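Local coordinates for protein putative DsbA oxidoreductase SCO1869 (Streptomyces coelicolor A3, PDB 3GL5) that is of unknown function but probably acts as a thiol-disulfide oxidoreductase of the DsbA (FrnE-like) family, at residues S99-H104 with A164-V169. Residues are numbered along the deposited sequence; the frame is centred on the assembly and turned at random.
Sequences STFDLH and AYADEV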
loop_
_atom_site.group_PDB
_atom_site.type_symbol
_atom_site.label_atom_id
_atom_site.label_comp_id
_atom_site.label_asym_id
_atom_site.label_seq_id
_atom_site.Cartn_x
_atom_site.Cartn_y
_atom_site.Cartn_z
ATOM N N SER A 99 19.945 17.802 1.202
ATOM C CA SER A 99 19.267 16.895 0.298
ATOM C C SER A 99 18.619 15.723 1.076
ATOM O O SER A 99 19.211 15.222 2.045
ATOM C CB SER A 99 20.295 16.375 -0.718
ATOM O OG SER A 99 19.867 15.120 -1.249
ATOM N N THR A 100 17.422 15.278 0.669
ATOM C CA THR A 100 16.725 14.156 1.386
ATOM C C THR A 100 16.522 12.908 0.509
ATOM O O THR A 100 15.811 11.978 0.878
ATOM C CB THR A 100 15.348 14.586 1.915
ATOM O OG1 THR A 100 14.566 15.118 0.823
ATOM C CG2 THR A 100 15.512 15.642 2.988
ATOM N N PHE A 101 17.145 12.902 -0.658
ATOM C CA PHE A 101 16.884 11.882 -1.622
ATOM C C PHE A 101 17.104 10.490 -1.032
ATOM O O PHE A 101 16.239 9.622 -1.139
ATOM C CB PHE A 101 17.735 12.064 -2.896
ATOM C CG PHE A 101 17.471 11.000 -3.940
ATOM C CD1 PHE A 101 16.190 10.831 -4.481
ATOM C CD2 PHE A 101 18.488 10.153 -4.373
ATOM C CE1 PHE A 101 15.940 9.838 -5.440
ATOM C CE2 PHE A 101 18.228 9.167 -5.379
ATOM C CZ PHE A 101 16.954 9.016 -5.882
ATOM N N ASP A 102 18.279 10.294 -0.442
ATOM C CA ASP A 102 18.666 9.032 0.187
ATOM C C ASP A 102 17.810 8.675 1.407
ATOM O O ASP A 102 17.487 7.483 1.639
ATOM C CB ASP A 102 20.155 9.067 0.544
ATOM C CG ASP A 102 21.034 8.992 -0.707
ATOM O OD1 ASP A 102 20.548 8.420 -1.705
ATOM O OD2 ASP A 102 22.174 9.513 -0.721
ATOM N N LEU A 103 17.416 9.695 2.165
ATOM C CA LEU A 103 16.490 9.458 3.255
ATOM C C LEU A 103 15.203 8.857 2.700
ATOM O O LEU A 103 14.671 7.898 3.233
ATOM C CB LEU A 103 16.208 10.775 3.995
ATOM C CG LEU A 103 17.217 11.238 5.053
ATOM C CD1 LEU A 103 18.539 11.637 4.419
ATOM C CD2 LEU A 103 16.648 12.415 5.787
ATOM N N HIS A 104 14.702 9.417 1.608
ATOM C CA HIS A 104 13.486 8.915 1.027
ATOM C C HIS A 104 13.615 7.489 0.490
ATOM O O HIS A 104 12.674 6.705 0.627
ATOM C CB HIS A 104 12.932 9.880 -0.030
ATOM C CG HIS A 104 12.301 11.106 0.566
ATOM N ND1 HIS A 104 11.087 11.070 1.220
ATOM C CD2 HIS A 104 12.728 12.397 0.632
ATOM C CE1 HIS A 104 10.772 12.287 1.638
ATOM N NE2 HIS A 104 11.742 13.112 1.282
ATOM N N ALA A 164 18.706 1.836 -5.790
ATOM C CA ALA A 164 17.885 1.168 -4.793
ATOM C C ALA A 164 16.771 2.081 -4.314
ATOM O O ALA A 164 17.037 3.039 -3.566
ATOM C CB ALA A 164 18.735 0.708 -3.608
ATOM N N TYR A 165 15.540 1.765 -4.740
ATOM C CA TYR A 165 14.305 2.454 -4.374
ATOM C C TYR A 165 14.110 3.820 -5.039
ATOM O O TYR A 165 13.139 4.551 -4.727
ATOM C CB TYR A 165 14.136 2.559 -2.840
ATOM C CG TYR A 165 13.858 1.221 -2.229
ATOM C CD1 TYR A 165 12.648 0.585 -2.458
ATOM C CD2 TYR A 165 14.814 0.566 -1.459
ATOM C CE1 TYR A 165 12.375 -0.675 -1.911
ATOM C CE2 TYR A 165 14.552 -0.696 -0.908
ATOM C CZ TYR A 165 13.325 -1.302 -1.136
ATOM O OH TYR A 165 13.047 -2.564 -0.633
ATOM N N ALA A 166 15.015 4.157 -5.955
ATOM C CA ALA A 166 14.919 5.428 -6.669
ATOM C C ALA A 166 13.604 5.538 -7.468
ATOM O O ALA A 166 12.978 6.602 -7.512
ATOM C CB ALA A 166 16.145 5.621 -7.582
ATOM N N ASP A 167 13.204 4.438 -8.099
ATOM C CA ASP A 167 12.002 4.433 -8.938
ATOM C C ASP A 167 10.777 4.744 -8.086
ATOM O O ASP A 167 9.880 5.518 -8.493
ATOM C CB ASP A 167 11.824 3.066 -9.588
ATOM C CG ASP A 167 12.736 2.843 -10.811
ATOM O OD1 ASP A 167 13.441 3.776 -11.292
ATOM O OD2 ASP A 167 12.709 1.697 -11.326
ATOM N N GLU A 168 10.780 4.147 -6.903
ATOM C CA GLU A 168 9.709 4.279 -5.950
ATOM C C GLU A 168 9.613 5.719 -5.427
ATOM O O GLU A 168 8.530 6.269 -5.304
ATOM C CB GLU A 168 9.933 3.314 -4.774
ATOM C CG GLU A 168 9.641 1.849 -5.100
ATOM C CD GLU A 168 10.760 1.183 -5.887
ATOM O OE1 GLU A 168 11.823 1.795 -6.157
ATOM O OE2 GLU A 168 10.575 0.014 -6.230
ATOM N N VAL A 169 10.747 6.328 -5.118
ATOM C CA VAL A 169 10.735 7.735 -4.734
ATOM C C VAL A 169 10.152 8.606 -5.848
ATOM O O VAL A 169 9.244 9.409 -5.602
ATOM C CB VAL A 169 12.134 8.213 -4.327
ATOM C CG1 VAL A 169 12.124 9.746 -4.041
ATOM C CG2 VAL A 169 12.570 7.413 -3.097
#
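His104 and Val169 mark the closest approach of two helix beginnings, their CA atoms 6.5 Å apart, where the first turns of helices 101-111 and 166-178 meet without a hydrogen bond between them. Val169 points its side chain at the other helix and divides it between two neighbours. Its CG2 lies against the backbone of His104, 3.7 Å from the carbonyl carbon C, while CG1, anti to the backbone N (chi1 175°), reaches both His104 CB and the ring of Phe101, with CE1 of that ring 4.1 Å from CG1. A beta-branched residue suits this place because it offers two methyls close to the backbone. Phe101 holds CG anti to its own N (chi1 -180°), which carries the ring toward helix 166-178 until CZ stands 3.9 Å from Ala166 CB; the methyl sits at the ring's edge, near its plane. Alanine fits there, being small enough to admit a large ring beside the helix start. With an alanine in place of Val169, a gap would probably open beside His104 CB and Phe101 CE1, leaving the phenyl ring less restrained. His104 gives this interface only its CB and backbone; its imidazole turns away, and NE2 is hydrogen-bonded to Asp10 OD1, an atom that also bonds Thr100 OG1. The contact thus joins helix 101-111, in the helical part between the halves of the thioredoxin-type sheet, to helix 166-178, which leads back into that sheet at strand 186-189; Ser42 of strand 36-42 touches both His104 and Val169. Between these side chains shape and burial do the work, while alongside Arg105 NH1 bonds Ala164 O.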